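Local structure of copper homeostasis protein CutC (Streptococcus agalactiae, 2BDQ) at residues A[62-67]-A[72-77]. The protein probably binds copper ions and takes part in copper homeostasis in the cytoplasm. Numbering follows the deposited sequence.
Sequences RPRGGN and DLELRI
OE2 of E74 is gripped by three groups: the backbone N-H of N71, just before the helix, a water that donates to it, and, more weakly, NH2 of R64 at 3.4 Å. The other carboxylate oxygen takes the straighter half of the salt bridge, R64 NE to E74 OE1 at 3.1 Å with an N-H...O angle of 174°. This bond lies in the guanidinium plane but meets OE1 from above the carboxylate plane; the two flat groups stand 67° apart. The oxygen of that water also accepts a weak bond from R64 NH2 at 3.0 Å, linking the two charged groups by a second route. R64 reaches E74 through a bend at chi2 (107°) and then runs out straight as far as NE. On the far side of the guanidinium, R64 NH1 donates to G65 O at 2.8 Å, so the loop's own backbone helps fix the group's rotation. Beside the ion pair the contact turns apolar: P63 sets CG 4.1 Å from E74 CB and CB 4.0 Å from I77 CG2, while Y70 touches both P63 and R64. T12 of the second subunit also packs on R64. The arrangement ties the loop following strand 56-60 to the first turns of helix 72-87, within a beta-alpha unit of the CutC TIM barrel.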
loop_
_atom_site.group_PDB
_atom_site.type_symbol
_atom_site.label_atom_id
_atom_site.label_comp_id
_atom_site.label_asym_id
_atom_site.label_seq_id
_atom_site.Cartn_x
_atom_site.Cartn_y
_atom_site.Cartn_z
ATOM N N ARG A 62 4.413 -2.777 -8.293
ATOM C CA ARG A 62 4.622 -1.357 -8.554
ATOM C C ARG A 62 5.075 -0.750 -7.227
ATOM O O ARG A 62 4.316 -0.720 -6.264
ATOM C CB ARG A 62 3.313 -0.729 -9.029
ATOM C CG ARG A 62 3.428 0.697 -9.534
ATOM C CD ARG A 62 2.082 1.132 -10.085
ATOM N NE ARG A 62 2.068 2.510 -10.554
ATOM C CZ ARG A 62 0.977 3.268 -10.581
ATOM N NH1 ARG A 62 -0.181 2.776 -10.164
ATOM N NH2 ARG A 62 1.046 4.517 -11.017
ATOM N N PRO A 63 6.322 -0.252 -7.170
ATOM C CA PRO A 63 6.969 0.359 -6.001
ATOM C C PRO A 63 6.375 1.670 -5.489
ATOM O O PRO A 63 6.699 2.110 -4.388
ATOM C CB PRO A 63 8.407 0.529 -6.470
ATOM C CG PRO A 63 8.197 0.939 -7.890
ATOM C CD PRO A 63 7.148 -0.046 -8.372
ATOM N N ARG A 64 5.518 2.290 -6.293
ATOM C CA ARG A 64 4.863 3.538 -5.925
ATOM C C ARG A 64 3.983 4.048 -7.057
ATOM O O ARG A 64 3.908 3.438 -8.127
ATOM C CB ARG A 64 5.898 4.598 -5.551
ATOM C CG ARG A 64 7.041 4.730 -6.537
ATOM C CD ARG A 64 6.942 6.003 -7.357
ATOM N NE ARG A 64 8.084 6.144 -8.260
ATOM C CZ ARG A 64 7.972 6.425 -9.558
ATOM N NH1 ARG A 64 6.769 6.600 -10.097
ATOM N NH2 ARG A 64 9.049 6.503 -10.331
ATOM N N GLY A 65 3.310 5.163 -6.814
ATOM C CA GLY A 65 2.452 5.736 -7.830
ATOM C C GLY A 65 3.214 6.687 -8.732
ATOM O O GLY A 65 4.426 6.863 -8.593
ATOM N N GLY A 66 2.499 7.306 -9.662
ATOM C CA GLY A 66 3.134 8.226 -10.581
ATOM C C GLY A 66 3.692 7.483 -11.778
ATOM O O GLY A 66 3.109 6.493 -12.220
ATOM N N ASN A 67 4.819 7.975 -12.283
ATOM C CA ASN A 67 5.547 7.423 -13.431
ATOM C C ASN A 67 5.761 5.928 -13.450
ATOM O O ASN A 67 5.593 5.248 -12.451
ATOM C CB ASN A 67 6.953 8.031 -13.510
ATOM C CG ASN A 67 7.012 9.264 -14.355
ATOM O OD1 ASN A 67 8.066 9.901 -14.458
ATOM N ND2 ASN A 67 5.891 9.618 -14.978
ATOM N N ASP A 72 17.105 2.729 -10.277
ATOM C CA ASP A 72 17.713 1.479 -9.819
ATOM C C ASP A 72 17.152 0.940 -8.501
ATOM O O ASP A 72 16.839 -0.244 -8.388
ATOM C CB ASP A 72 19.229 1.670 -9.710
ATOM C CG ASP A 72 19.882 1.876 -11.067
ATOM O OD1 ASP A 72 21.045 2.316 -11.113
ATOM O OD2 ASP A 72 19.226 1.584 -12.091
ATOM N N LEU A 73 17.016 1.815 -7.510
ATOM C CA LEU A 73 16.519 1.408 -6.203
ATOM C C LEU A 73 15.082 0.870 -6.295
ATOM O O LEU A 73 14.734 -0.124 -5.648
ATOM C CB LEU A 73 16.610 2.596 -5.238
ATOM C CG LEU A 73 16.645 2.260 -3.744
ATOM C CD1 LEU A 73 17.100 3.471 -2.925
ATOM C CD2 LEU A 73 15.273 1.800 -3.318
ATOM N N GLU A 74 14.256 1.517 -7.110
ATOM C CA GLU A 74 12.881 1.084 -7.293
ATOM C C GLU A 74 12.834 -0.260 -8.020
ATOM O O GLU A 74 11.952 -1.078 -7.768
ATOM C CB GLU A 74 12.103 2.167 -8.048
ATOM C CG GLU A 74 11.735 3.340 -7.139
ATOM C CD GLU A 74 11.446 4.630 -7.881
ATOM O OE1 GLU A 74 11.005 5.598 -7.225
ATOM O OE2 GLU A 74 11.664 4.689 -9.111
ATOM N N LEU A 75 13.783 -0.489 -8.923
ATOM C CA LEU A 75 13.837 -1.759 -9.636
ATOM C C LEU A 75 14.277 -2.842 -8.644
ATOM O O LEU A 75 13.868 -3.999 -8.759
ATOM C CB LEU A 75 14.822 -1.690 -10.812
ATOM C CG LEU A 75 14.421 -0.808 -12.000
ATOM C CD1 LEU A 75 15.591 -0.682 -12.979
ATOM C CD2 LEU A 75 13.203 -1.408 -12.705
ATOM N N ARG A 76 15.106 -2.462 -7.672
ATOM C CA ARG A 76 15.576 -3.405 -6.651
ATOM C C ARG A 76 14.386 -3.801 -5.775
ATOM O O ARG A 76 14.281 -4.934 -5.323
ATOM C CB ARG A 76 16.668 -2.750 -5.796
ATOM C CG ARG A 76 17.080 -3.521 -4.527
ATOM C CD ARG A 76 18.036 -4.683 -4.802
ATOM N NE ARG A 76 17.353 -5.940 -5.109
ATOM C CZ ARG A 76 16.680 -6.673 -4.222
ATOM N NH1 ARG A 76 16.589 -6.282 -2.951
ATOM N NH2 ARG A 76 16.097 -7.804 -4.605
ATOM N N ILE A 77 13.489 -2.848 -5.545
ATOM C CA ILE A 77 12.300 -3.088 -4.744
ATOM C C ILE A 77 11.390 -4.082 -5.470
ATOM O O ILE A 77 10.923 -5.066 -4.885
ATOM C CB ILE A 77 11.541 -1.761 -4.499
ATOM C CG1 ILE A 77 12.326 -0.906 -3.501
ATOM C CG2 ILE A 77 10.143 -2.043 -3.989
ATOM C CD1 ILE A 77 11.845 0.521 -3.390
HETATM O O HOH W 1 11.822 7.662 -9.900
#